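Local structure of EscN (Escherichia coli O127:H6, 2OBL) at residues Val7-Leu12 against Glu153-Gln158; Leu57-Ile62 against Leu88-Asn93; Cys68-Arg73 against Lys212-Ala217; Ser96-Val101 against Gly159-Leu164; Leu164-Val169 against Ala217-Leu222. The protein belongs to the type III secretion machinery and has a P-loop fold related to the alpha and beta subunits of the ATP synthase family. The protein carries 1 engineered substitution. All coordinates share one frame; numbering follows the deposited sequence.

Overall arrangement
Interactions 3, 4 and 5 join neighbouring parallel strands of one sheet: interaction 4 pairs strand 99-105 with strand 161-167, interaction 5 continues from strand 161-167 to strand 214-222, and interaction 3 sets the start of strand 73-78 on the far edge of 214-222. L164 is common to interactions 4 and 5, A217 to 3 and 5. Each combines backbone hydrogen bonds with a side-chain bond, from T216, D98 or T220. Interaction 5 lies deepest, its centre about 6 Å from that of the chain. Interaction 2 packs helix 84-94 against the turn leading into helix 60-65 with apolar contacts alone. Interaction 1, about 21 Å out between the same centres, holds an N-terminal turn to helix 138-156 with two aromatic rings and one hydrogen bond, with exposed D9 at its solvent side.

Interaction 1: residues Val7-Leu12 against Glu153-Gln158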
# COMPACT_ATOMS: atom_id res chain seq x y z
N VAL A 7 -10.47 -16.03 16.02
CA VAL A 7 -10.92 -15.50 14.75
C VAL A 7 -12.27 -16.07 14.35
O VAL A 7 -12.75 -17.02 14.97
CB VAL A 7 -9.88 -15.75 13.63
CG1 VAL A 7 -8.60 -14.97 13.92
CG2 VAL A 7 -9.59 -17.25 13.46
N GLY A 8 -12.86 -15.48 13.32
CA GLY A 8 -14.14 -15.92 12.77
C GLY A 8 -14.70 -14.87 11.83
O GLY A 8 -14.19 -13.75 11.76
N ASP A 9 -15.77 -15.21 11.12
CA ASP A 9 -16.37 -14.24 10.22
C ASP A 9 -16.83 -12.98 10.96
O ASP A 9 -16.88 -11.90 10.37
CB ASP A 9 -17.55 -14.86 9.46
CG ASP A 9 -17.13 -15.89 8.44
OD1 ASP A 9 -15.93 -16.03 8.13
OD2 ASP A 9 -18.04 -16.57 7.92
N ALA A 10 -17.16 -13.12 12.24
CA ALA A 10 -17.73 -12.01 13.02
C ALA A 10 -16.75 -10.86 13.22
O ALA A 10 -17.11 -9.80 13.76
CB ALA A 10 -18.28 -12.50 14.38
N LEU A 11 -15.51 -11.06 12.77
CA LEU A 11 -14.49 -10.04 12.85
C LEU A 11 -14.79 -8.90 11.88
O LEU A 11 -14.33 -7.77 12.08
CB LEU A 11 -13.10 -10.62 12.55
CG LEU A 11 -12.43 -11.51 13.60
CD1 LEU A 11 -11.14 -12.11 13.06
CD2 LEU A 11 -12.15 -10.73 14.88
N LEU A 12 -15.54 -9.18 10.82
CA LEU A 12 -15.82 -8.16 9.80
C LEU A 12 -16.63 -6.99 10.36
O LEU A 12 -17.63 -7.19 11.09
CB LEU A 12 -16.55 -8.75 8.60
CG LEU A 12 -15.77 -9.65 7.65
CD1 LEU A 12 -16.66 -10.02 6.47
CD2 LEU A 12 -14.50 -8.96 7.17
N GLU A 153 -4.99 -14.37 6.62
CA GLU A 153 -4.88 -15.79 6.27
C GLU A 153 -6.20 -16.53 6.51
O GLU A 153 -6.60 -17.38 5.70
CB GLU A 153 -3.74 -16.44 7.05
CG GLU A 153 -2.36 -15.97 6.63
CD GLU A 153 -1.28 -16.37 7.60
OE1 GLU A 153 -1.60 -16.64 8.78
OE2 GLU A 153 -0.10 -16.40 7.19
N TYR A 154 -6.87 -16.20 7.60
CA TYR A 154 -8.16 -16.82 7.89
C TYR A 154 -9.15 -16.55 6.76
O TYR A 154 -9.80 -17.47 6.27
CB TYR A 154 -8.74 -16.35 9.23
CG TYR A 154 -10.20 -16.72 9.37
CD1 TYR A 154 -10.59 -18.02 9.67
CD2 TYR A 154 -11.19 -15.77 9.15
CE1 TYR A 154 -11.92 -18.36 9.77
CE2 TYR A 154 -12.53 -16.11 9.25
CZ TYR A 154 -12.89 -17.39 9.55
OH TYR A 154 -14.23 -17.69 9.64
N PHE A 155 -9.26 -15.29 6.35
CA PHE A 155 -10.17 -14.93 5.25
C PHE A 155 -9.74 -15.46 3.88
O PHE A 155 -10.57 -15.92 3.09
CB PHE A 155 -10.48 -13.43 5.26
CG PHE A 155 -11.43 -13.03 6.35
CD1 PHE A 155 -12.77 -13.41 6.29
CD2 PHE A 155 -10.99 -12.35 7.48
CE1 PHE A 155 -13.66 -13.08 7.31
CE2 PHE A 155 -11.88 -12.01 8.51
CZ PHE A 155 -13.22 -12.36 8.42
N ARG A 156 -8.43 -15.45 3.62
CA ARG A 156 -7.90 -16.11 2.42
C ARG A 156 -8.36 -17.57 2.36
O ARG A 156 -8.82 -18.06 1.32
CB ARG A 156 -6.37 -16.06 2.42
CG ARG A 156 -5.70 -16.74 1.22
CD ARG A 156 -4.27 -17.10 1.57
NE ARG A 156 -4.23 -17.96 2.76
CZ ARG A 156 -3.13 -18.21 3.46
NH1 ARG A 156 -1.97 -17.67 3.11
NH2 ARG A 156 -3.18 -19.00 4.52
N ASP A 157 -8.23 -18.26 3.49
CA ASP A 157 -8.60 -19.67 3.59
C ASP A 157 -10.09 -19.94 3.34
O ASP A 157 -10.47 -21.09 3.13
CB ASP A 157 -8.20 -20.23 4.96
CG ASP A 157 -6.68 -20.26 5.17
OD1 ASP A 157 -5.92 -20.19 4.19
OD2 ASP A 157 -6.26 -20.35 6.33
N GLN A 158 -10.92 -18.89 3.36
CA GLN A 158 -12.34 -19.02 3.00
C GLN A 158 -12.54 -18.81 1.50
O GLN A 158 -13.68 -18.89 1.00
CB GLN A 158 -13.21 -18.02 3.77
CG GLN A 158 -12.94 -17.93 5.26
CD GLN A 158 -12.84 -19.28 5.91
OE1 GLN A 158 -13.78 -20.08 5.83
NE2 GLN A 158 -11.70 -19.57 6.55
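Y154 donates a hydrogen bond from its hydroxyl to D9, OH to OD1 2.8 Å. The tyrosine leaves the helix with CG anti to the backbone N (chi1 166°). The donor stands above the carboxylate plane, 59° out of it; the two side chains cross at about a right angle, with ring and carboxylate planes 57° apart. Y154 and F155 both touch G8 and D9, while V7 is added at Y154, and L11 and L12 at F155. V7 slides past the tyrosine ring in the opposite direction, its CG2 4.0 Å from Y154 CD1.

The tight part lies around the two rings. Y154 CD2 sits 3.7 Å above the plane of F155, over its centre, and F155 CZ presses into the turn, 3.7 Å from G8 O. L12 CG and CD2 both lie 3.8 Å from F155 CZ, so the branched end of leucine meets the ring tip with two carbons. G8 turns its backbone N over one face of Y154; this buried N-H has no partner anywhere in the model.

Toward solvent the contact becomes looser and polar. D9 and Q158 are exposed, and Q158 NE2 lies over the opposite face of Y154, toward the rim, while donating to the backbone, NE2 to Y154 O 2.8 Å. Beyond the rings, D157 pairs with R36 and E153 with R206 in salt bridges.

The contact is peripheral packing of an alpha/beta fold: a short 3-10 turn after strand 4-7 is laid against the C-terminal end of helix 138-156, which flanks the parallel sheet of the P-loop domain.

Interaction 2: residues Leu57-Ile62 against Leu88-Asn93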
# COMPACT_ATOMS: atom_id res chain seq x y z
N LEU A 57 -6.73 -1.28 -7.99
CA LEU A 57 -6.79 -0.41 -6.81
C LEU A 57 -7.86 0.68 -6.93
O LEU A 57 -8.30 1.25 -5.93
CB LEU A 57 -5.43 0.26 -6.57
CG LEU A 57 -4.25 -0.64 -6.21
CD1 LEU A 57 -3.07 0.21 -5.74
CD2 LEU A 57 -4.62 -1.64 -5.13
N GLY A 58 -8.24 1.00 -8.16
CA GLY A 58 -9.15 2.11 -8.40
C GLY A 58 -8.40 3.44 -8.31
O GLY A 58 -8.98 4.46 -7.92
N VAL A 59 -7.11 3.40 -8.63
CA VAL A 59 -6.28 4.60 -8.70
C VAL A 59 -5.65 4.60 -10.09
O VAL A 59 -4.85 3.72 -10.41
CB VAL A 59 -5.16 4.59 -7.62
CG1 VAL A 59 -4.29 5.84 -7.74
CG2 VAL A 59 -5.76 4.49 -6.22
N ARG A 60 -6.04 5.57 -10.91
CA ARG A 60 -5.61 5.59 -12.32
C ARG A 60 -4.11 5.52 -12.52
O ARG A 60 -3.63 4.77 -13.35
CB ARG A 60 -6.16 6.82 -13.05
CG ARG A 60 -7.66 6.75 -13.30
CD ARG A 60 -8.09 7.82 -14.31
NE ARG A 60 -7.81 9.16 -13.81
CZ ARG A 60 -8.73 9.97 -13.28
NH1 ARG A 60 -9.99 9.57 -13.18
NH2 ARG A 60 -8.38 11.18 -12.84
N ALA A 61 -3.36 6.29 -11.74
CA ALA A 61 -1.93 6.34 -11.93
C ALA A 61 -1.32 4.96 -11.74
O ALA A 61 -0.43 4.56 -12.48
CB ALA A 61 -1.31 7.33 -10.98
N ILE A 62 -1.82 4.23 -10.74
CA ILE A 62 -1.25 2.92 -10.40
C ILE A 62 -1.78 1.83 -11.33
O ILE A 62 -1.01 1.10 -11.95
CB ILE A 62 -1.51 2.53 -8.93
CG1 ILE A 62 -0.88 3.57 -7.99
CG2 ILE A 62 -0.93 1.14 -8.62
CD1 ILE A 62 -1.30 3.43 -6.53
N LEU A 88 -4.50 5.99 0.81
CA LEU A 88 -4.86 4.72 1.43
C LEU A 88 -6.39 4.58 1.44
O LEU A 88 -6.91 3.51 1.17
CB LEU A 88 -4.35 4.62 2.86
CG LEU A 88 -2.82 4.64 3.03
CD1 LEU A 88 -2.44 4.21 4.42
CD2 LEU A 88 -2.17 3.73 2.00
N GLY A 89 -7.08 5.66 1.75
CA GLY A 89 -8.55 5.64 1.70
C GLY A 89 -9.07 5.31 0.31
O GLY A 89 -9.99 4.51 0.15
N MET A 90 -8.49 5.94 -0.71
CA MET A 90 -8.94 5.71 -2.09
C MET A 90 -8.79 4.25 -2.45
O MET A 90 -9.64 3.65 -3.11
CB MET A 90 -8.11 6.55 -3.05
CG MET A 90 -8.47 8.01 -3.04
SD MET A 90 -7.40 8.91 -4.17
CE MET A 90 -7.69 8.02 -5.70
N ILE A 91 -7.67 3.68 -2.01
CA ILE A 91 -7.39 2.28 -2.30
C ILE A 91 -8.39 1.35 -1.61
O ILE A 91 -8.93 0.44 -2.25
CB ILE A 91 -5.92 1.89 -1.91
CG1 ILE A 91 -4.92 2.60 -2.84
CG2 ILE A 91 -5.77 0.38 -2.05
CD1 ILE A 91 -3.45 2.52 -2.35
N CYS A 92 -8.66 1.57 -0.33
CA CYS A 92 -9.63 0.74 0.39
C CYS A 92 -11.00 0.80 -0.27
O CYS A 92 -11.69 -0.21 -0.38
CB CYS A 92 -9.74 1.15 1.86
SG CYS A 92 -8.30 0.75 2.88
N ASN A 93 -11.38 1.99 -0.75
CA ASN A 93 -12.71 2.17 -1.32
C ASN A 93 -12.81 1.71 -2.77
O ASN A 93 -13.90 1.39 -3.26
CB ASN A 93 -13.12 3.63 -1.20
CG ASN A 93 -13.33 4.07 0.23
OD1 ASN A 93 -13.70 3.26 1.08
ND2 ASN A 93 -13.09 5.34 0.51
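L57 and I91 lie side by side and point the same way, forming a continuous apolar contact; of the residues here these two bury the most area. L57 CD2 is 3.9 Å from I91 CG2, and L57 CD1 is 4.1 Å from I91 CD1, so both methyl groups of the leucine follow the branches of the isoleucine. V59 adds a second apolar group. Its CG2 lies anti to the carbonyl carbon and reaches 4.0 Å from I91 CG1, and the same V59 methyl also meets M90 CE at 4.1 Å. The methionine crosses V59 at about a right angle, and the bend at its chi3 (56°) turns CE to the valine. Unbranched and flexible, methionine can fold its terminal methyl onto V59 CG2.

The backbones also come close here, with the CA atoms of L57 and I91 5.3 Å apart. G58 follows with a positive phi of 78°, a conformation that glycine adopts easily, and it lets the chain turn close beside the helix before V59 takes the N-cap position of helix 60-65.

Polar groups of 57-62 bond to other residues. D63 accepts hydrogen bonds from the backbone N atoms of L57 and G58, and R60 reaches away to a salt bridge with D331. At the helix, N93 is held by T123 and L118.

Across the two segments there is no hydrogen bond. Cohesion here probably comes mainly from the fit and burial of hydrocarbon, with the polar groups that fix the 57-62 turn bonded to residues other than those of helix 84-94.

Interaction 3: residues Cys68-Arg73 against Lys212-Ala217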
# COMPACT_ATOMS: atom_id res chain seq x y z
N CYS A 68 -0.68 -3.32 -10.27
CA CYS A 68 -0.44 -4.29 -9.19
C CYS A 68 -0.97 -5.65 -9.61
O CYS A 68 -1.81 -5.74 -10.50
CB CYS A 68 -1.17 -3.87 -7.92
SG CYS A 68 -0.62 -2.34 -7.20
N GLY A 69 -0.49 -6.69 -8.93
CA GLY A 69 -0.94 -8.05 -9.21
C GLY A 69 -1.48 -8.75 -7.98
O GLY A 69 -1.11 -8.43 -6.85
N ILE A 70 -2.38 -9.70 -8.20
CA ILE A 70 -2.94 -10.48 -7.08
C ILE A 70 -1.83 -11.27 -6.39
O ILE A 70 -1.13 -12.07 -7.03
CB ILE A 70 -4.08 -11.40 -7.53
CG1 ILE A 70 -5.23 -10.58 -8.12
CG2 ILE A 70 -4.59 -12.24 -6.38
CD1 ILE A 70 -6.43 -11.43 -8.59
N GLY A 71 -1.67 -11.02 -5.09
CA GLY A 71 -0.66 -11.68 -4.26
C GLY A 71 0.66 -10.92 -4.16
O GLY A 71 1.61 -11.40 -3.56
N GLN A 72 0.72 -9.74 -4.77
CA GLN A 72 1.90 -8.89 -4.70
C GLN A 72 2.09 -8.34 -3.30
O GLN A 72 1.11 -8.15 -2.57
CB GLN A 72 1.73 -7.72 -5.66
CG GLN A 72 3.00 -7.03 -6.07
CD GLN A 72 2.75 -5.87 -7.00
OE1 GLN A 72 1.60 -5.50 -7.24
NE2 GLN A 72 3.82 -5.25 -7.49
N ARG A 73 3.36 -8.12 -2.93
CA ARG A 73 3.72 -7.29 -1.78
C ARG A 73 4.17 -5.92 -2.29
O ARG A 73 5.11 -5.82 -3.08
CB ARG A 73 4.85 -7.92 -0.96
CG ARG A 73 4.43 -9.16 -0.15
CD ARG A 73 4.44 -10.40 -1.01
NE ARG A 73 5.69 -10.46 -1.78
CZ ARG A 73 6.82 -10.99 -1.33
NH1 ARG A 73 6.87 -11.57 -0.13
NH2 ARG A 73 7.90 -10.98 -2.10
N LYS A 212 -6.98 -21.19 -3.51
CA LYS A 212 -8.23 -20.47 -3.34
C LYS A 212 -7.93 -19.22 -2.51
O LYS A 212 -7.16 -19.27 -1.54
CB LYS A 212 -9.29 -21.34 -2.66
CG LYS A 212 -10.08 -22.22 -3.61
CD LYS A 212 -9.21 -23.29 -4.25
CE LYS A 212 -10.00 -24.15 -5.22
NZ LYS A 212 -9.19 -25.27 -5.76
N GLY A 213 -8.51 -18.09 -2.92
CA GLY A 213 -8.24 -16.83 -2.25
C GLY A 213 -6.81 -16.35 -2.48
O GLY A 213 -6.03 -16.99 -3.19
N SER A 214 -6.49 -15.22 -1.88
CA SER A 214 -5.16 -14.65 -1.98
C SER A 214 -5.03 -13.56 -0.95
O SER A 214 -6.03 -13.10 -0.39
CB SER A 214 -4.97 -14.02 -3.36
OG SER A 214 -5.94 -13.01 -3.57
N ILE A 215 -3.79 -13.16 -0.70
CA ILE A 215 -3.50 -11.98 0.10
C ILE A 215 -2.56 -11.12 -0.71
O ILE A 215 -1.43 -11.53 -1.05
CB ILE A 215 -2.81 -12.31 1.45
CG1 ILE A 215 -3.70 -13.22 2.31
CG2 ILE A 215 -2.45 -11.03 2.20
CD1 ILE A 215 -3.02 -13.63 3.60
N THR A 216 -3.04 -9.93 -1.05
CA THR A 216 -2.23 -8.91 -1.66
C THR A 216 -2.01 -7.92 -0.55
O THR A 216 -2.96 -7.56 0.17
CB THR A 216 -2.98 -8.23 -2.82
OG1 THR A 216 -3.41 -9.23 -3.75
CG2 THR A 216 -2.08 -7.22 -3.54
N ALA A 217 -0.76 -7.49 -0.37
CA ALA A 217 -0.45 -6.71 0.81
C ALA A 217 0.19 -5.39 0.44
O ALA A 217 1.02 -5.34 -0.45
CB ALA A 217 0.44 -7.51 1.75
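G71 and T216 are joined by a nearly straight hydrogen bond, G71 N to T216 OG1 2.8 Å with an angle of 174° at the hydrogen. The threonine turns OG1 beside its backbone N (chi1 -55°) and thereby meets the turn, while CG2, anti to the N, lies beside two carbonyl oxygens, 3.5 Å from Q72 O and 3.7 Å from G69 O. A threonine suits this spot because its two branches do different work. One residue on, A217 N donates to Q72 O at 3.0 Å, and R73 and A217 form a parallel bridge. I70 CG2 rests 3.2 Å from S214 OG, a hydroxyl whose hydrogen bond is with N161 of the adjacent strand.

On the G71 and Q72 side, these groups are placed by a type II beta turn from G69 to Q72; S214 and T216 are placed by strand 214-222. The third residue of the turn, G71, has a positive phi of 93°, where a side chain would be jammed against the preceding carbonyl oxygen, and its CA lies 3.3 Å from I215 O. Q72 stiffens the turn twice: its N bonds to G69 O, and its OE1 receives G69 N from above the carbonyl plane at 2.9 Å. R73 leads outward to a salt bridge with D241.

The turn thus feeds strand 73-78 into the sheet along strand 214-222. I215 faces helix 138-156, T216 reaches F55 of strand 54-55, and strand 161-167 lies on the other edge of strand 214-222.

Interaction 4: residues Ser96-Val101 against Gly159-Leu164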
# COMPACT_ATOMS: atom_id res chain seq x y z
N SER A 96 -10.24 -3.96 -5.78
CA SER A 96 -11.00 -5.19 -6.04
C SER A 96 -10.66 -6.28 -5.04
O SER A 96 -10.05 -7.29 -5.38
CB SER A 96 -10.77 -5.67 -7.47
OG SER A 96 -11.44 -4.82 -8.39
N ALA A 97 -11.05 -6.06 -3.79
CA ALA A 97 -10.78 -7.01 -2.72
C ALA A 97 -12.11 -7.41 -2.08
O ALA A 97 -13.00 -6.58 -1.94
CB ALA A 97 -9.87 -6.39 -1.67
N ASP A 98 -12.22 -8.68 -1.72
CA ASP A 98 -13.43 -9.20 -1.07
C ASP A 98 -13.44 -8.76 0.39
O ASP A 98 -14.50 -8.49 0.98
CB ASP A 98 -13.42 -10.73 -1.11
CG ASP A 98 -13.51 -11.28 -2.52
OD1 ASP A 98 -14.12 -10.63 -3.39
OD2 ASP A 98 -12.98 -12.39 -2.75
N ILE A 99 -12.25 -8.72 0.97
CA ILE A 99 -12.05 -8.43 2.39
C ILE A 99 -10.80 -7.58 2.54
O ILE A 99 -9.79 -7.86 1.92
CB ILE A 99 -11.80 -9.73 3.17
CG1 ILE A 99 -12.96 -10.72 3.00
CG2 ILE A 99 -11.52 -9.44 4.65
CD1 ILE A 99 -14.16 -10.38 3.84
N ILE A 100 -10.88 -6.55 3.38
CA ILE A 100 -9.72 -5.73 3.69
C ILE A 100 -9.37 -5.90 5.16
O ILE A 100 -10.22 -5.76 6.03
CB ILE A 100 -9.97 -4.22 3.40
CG1 ILE A 100 -10.39 -4.01 1.95
CG2 ILE A 100 -8.71 -3.41 3.70
CD1 ILE A 100 -11.00 -2.64 1.71
N VAL A 101 -8.11 -6.24 5.42
CA VAL A 101 -7.63 -6.27 6.78
C VAL A 101 -6.63 -5.14 6.93
O VAL A 101 -5.59 -5.13 6.28
CB VAL A 101 -6.98 -7.63 7.12
CG1 VAL A 101 -6.44 -7.63 8.54
CG2 VAL A 101 -7.98 -8.76 6.91
N GLY A 159 -11.45 -18.56 0.79
CA GLY A 159 -11.49 -18.34 -0.65
C GLY A 159 -11.61 -16.88 -1.04
O GLY A 159 -11.87 -16.56 -2.20
N LYS A 160 -11.43 -15.98 -0.07
CA LYS A 160 -11.57 -14.55 -0.32
C LYS A 160 -10.28 -13.97 -0.90
O LYS A 160 -9.19 -14.39 -0.54
CB LYS A 160 -11.90 -13.80 0.97
CG LYS A 160 -13.14 -14.32 1.71
CD LYS A 160 -14.40 -14.13 0.89
CE LYS A 160 -15.63 -14.58 1.68
NZ LYS A 160 -16.86 -14.49 0.83
N ASN A 161 -10.42 -13.02 -1.82
CA ASN A 161 -9.27 -12.24 -2.23
C ASN A 161 -9.12 -11.11 -1.24
O ASN A 161 -9.93 -10.18 -1.21
CB ASN A 161 -9.41 -11.74 -3.66
CG ASN A 161 -8.99 -12.80 -4.67
OD1 ASN A 161 -8.26 -13.74 -4.35
ND2 ASN A 161 -9.45 -12.64 -5.91
N VAL A 162 -8.08 -11.22 -0.42
CA VAL A 162 -7.88 -10.32 0.71
C VAL A 162 -6.87 -9.22 0.39
O VAL A 162 -5.85 -9.47 -0.25
CB VAL A 162 -7.40 -11.10 1.94
CG1 VAL A 162 -7.21 -10.17 3.14
CG2 VAL A 162 -8.38 -12.24 2.28
N LEU A 163 -7.16 -8.00 0.81
CA LEU A 163 -6.16 -6.93 0.81
C LEU A 163 -5.72 -6.69 2.24
O LEU A 163 -6.52 -6.30 3.09
CB LEU A 163 -6.73 -5.64 0.21
CG LEU A 163 -5.84 -4.39 0.36
CD1 LEU A 163 -4.49 -4.62 -0.30
CD2 LEU A 163 -6.51 -3.12 -0.19
N LEU A 164 -4.44 -6.96 2.51
CA LEU A 164 -3.85 -6.64 3.81
C LEU A 164 -3.16 -5.29 3.67
O LEU A 164 -2.30 -5.11 2.81
CB LEU A 164 -2.82 -7.70 4.19
CG LEU A 164 -1.97 -7.42 5.44
CD1 LEU A 164 -2.85 -7.34 6.70
CD2 LEU A 164 -0.93 -8.53 5.58
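V101 wedges between V162 and L164: its CG2 meets V162 CG1 at 4.1 Å and its CG1 meets L164 CD1 at 4.0 Å, so one branched side chain fills the dip between two. L164 CD1 also tucks under the backbone, 3.5 Å from V101 O. Earlier on the same face, I99 CG1 lies against K160 CG at 3.8 Å; the lysine's aliphatic chain bends at chi2 and offers hydrocarbon beside the strand. On the other face the small A97 leaves room for L163, CB to CB 3.7 Å.

The backbones run parallel, with an angle of 25° between the short axes, and hydrogen bonds lock the register: L163 N to I99 O 2.9 Å and V101 N to L163 O 2.8 Å. At the start of the pair D98 makes two bonds to N161, its N giving to N161 O while its OD2 accepts N161 N at 2.8 Å.

G159, with positive phi in a Schellman motif, follows helix 138-156 and turns the chain into the strand. V162 and L164 then face that helix, and I100 and L163 face helix 84-94. This two-sided covering of a central parallel sheet is the layered alpha/beta core of P-loop proteins.

Interaction 5: residues Leu164-Val169 against Ala217-Leu222; sequences LMMDSV and AIYTVL. With IMD (imidazole), chain D.
D167 holds CG anti to its backbone N (chi1 -172°), T220 puts OG1 between its N and carbonyl carbon (chi1 69°), the crowded position, and the two groups meet. The hydroxyl donates at 2.6 Å from T220 OG1 to D167 OD1, which accepts through its anti lone pair. The other oxygen, OD2, accepts from an imidazole, probably from the crystallisation liquor, N3 to OD2 2.6 Å, and forms a salt bridge with K84 of the probable P-loop.

Earlier in the strands M166 N bonds to I218 O at 2.8 Å and T220 N to M166 O at 2.9 Å, ladder bonds of parallel strands. M166 makes a Met-aromatic contact at the edge of Y219; its chain bends at chi3 (-47°) to bring CE 3.8 Å from Y219 CE1. On the opposite face M165 lies beside I218, methyl group to methyl group, against L88, I91 and C92 of helix 84-94. A cis peptide precedes S168, whose OG caps R171 N, and V169 N donates to T220 O at 2.9 Å.

The acid at the end of a hydrophobic strand, next to K84, is consistent with the Walker B aspartate of P-loop proteins. The T220 bond helps to fix the carboxylate's rotation, with OD2 toward K84 and the imidazole.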
# COMPACT_ATOMS: atom_id res chain seq x y z
N LEU A 164 -4.44 -6.96 2.51
CA LEU A 164 -3.85 -6.64 3.81
C LEU A 164 -3.16 -5.29 3.67
O LEU A 164 -2.30 -5.11 2.81
CB LEU A 164 -2.82 -7.70 4.19
CG LEU A 164 -1.97 -7.42 5.44
CD1 LEU A 164 -2.85 -7.34 6.70
CD2 LEU A 164 -0.93 -8.53 5.58
N MET A 165 -3.54 -4.33 4.51
CA MET A 165 -2.96 -3.01 4.40
C MET A 165 -2.40 -2.59 5.75
O MET A 165 -3.15 -2.42 6.72
CB MET A 165 -4.00 -1.99 3.89
CG MET A 165 -3.47 -0.55 3.87
SD MET A 165 -4.64 0.72 3.27
CE MET A 165 -4.74 0.34 1.53
N MET A 166 -1.09 -2.43 5.82
CA MET A 166 -0.42 -2.18 7.08
C MET A 166 0.18 -0.79 7.08
O MET A 166 1.12 -0.51 6.34
CB MET A 166 0.67 -3.22 7.33
CG MET A 166 1.40 -2.95 8.63
SD MET A 166 2.70 -4.13 9.00
CE MET A 166 1.85 -5.65 8.67
N ASP A 167 -0.38 0.09 7.91
CA ASP A 167 0.08 1.47 8.02
C ASP A 167 0.50 1.63 9.48
O ASP A 167 -0.34 1.94 10.33
CB ASP A 167 -1.08 2.42 7.67
CG ASP A 167 -0.66 3.89 7.56
OD1 ASP A 167 0.50 4.19 7.20
OD2 ASP A 167 -1.51 4.77 7.83
N SER A 168 1.79 1.43 9.81
CA SER A 168 2.89 1.30 8.85
C SER A 168 3.87 0.23 9.29
O SER A 168 3.95 -0.10 10.48
CB SER A 168 3.67 2.62 8.83
OG SER A 168 4.17 2.93 10.13
N VAL A 169 4.64 -0.30 8.35
CA VAL A 169 5.69 -1.23 8.73
C VAL A 169 6.74 -0.47 9.55
O VAL A 169 7.38 -1.04 10.41
CB VAL A 169 6.28 -1.99 7.51
CG1 VAL A 169 7.06 -1.06 6.59
CG2 VAL A 169 7.15 -3.16 7.99
N ALA A 217 -0.76 -7.49 -0.37
CA ALA A 217 -0.45 -6.71 0.81
C ALA A 217 0.19 -5.39 0.44
O ALA A 217 1.02 -5.34 -0.45
CB ALA A 217 0.44 -7.51 1.75
N ILE A 218 -0.22 -4.34 1.14
CA ILE A 218 0.39 -3.03 0.98
C ILE A 218 0.96 -2.63 2.33
O ILE A 218 0.23 -2.60 3.32
CB ILE A 218 -0.66 -2.01 0.56
CG1 ILE A 218 -1.12 -2.27 -0.87
CG2 ILE A 218 -0.15 -0.59 0.70
CD1 ILE A 218 -2.34 -1.41 -1.27
N TYR A 219 2.25 -2.31 2.34
CA TYR A 219 2.96 -1.91 3.56
C TYR A 219 3.44 -0.47 3.41
O TYR A 219 4.12 -0.15 2.43
CB TYR A 219 4.19 -2.82 3.77
CG TYR A 219 3.84 -4.28 3.83
CD1 TYR A 219 3.47 -4.87 5.04
CD2 TYR A 219 3.87 -5.08 2.68
CE1 TYR A 219 3.14 -6.22 5.11
CE2 TYR A 219 3.54 -6.43 2.73
CZ TYR A 219 3.18 -6.99 3.95
OH TYR A 219 2.85 -8.31 4.00
N THR A 220 3.09 0.39 4.36
CA THR A 220 3.61 1.77 4.25
C THR A 220 4.91 1.95 5.01
O THR A 220 5.14 1.35 6.06
CB THR A 220 2.62 2.85 4.68
OG1 THR A 220 2.42 2.77 6.10
CG2 THR A 220 1.28 2.67 3.96
N VAL A 221 5.77 2.80 4.45
CA VAL A 221 7.05 3.16 5.02
C VAL A 221 7.01 4.69 5.18
O VAL A 221 6.78 5.43 4.22
CB VAL A 221 8.21 2.76 4.10
CG1 VAL A 221 9.55 3.28 4.67
CG2 VAL A 221 8.22 1.23 3.88
N LEU A 222 7.22 5.14 6.41
CA LEU A 222 7.02 6.55 6.74
C LEU A 222 8.38 7.20 6.68
O LEU A 222 9.32 6.76 7.35
CB LEU A 222 6.45 6.70 8.14
CG LEU A 222 5.12 5.97 8.37
CD1 LEU A 222 4.49 6.46 9.68
CD2 LEU A 222 4.15 6.13 7.18
N1 IMD D . -2.88 4.81 12.39
C2 IMD D . -2.16 4.28 11.38
N3 IMD D . -2.53 4.91 10.23
C4 IMD D . -3.48 5.83 10.52
C5 IMD D . -3.71 5.77 11.89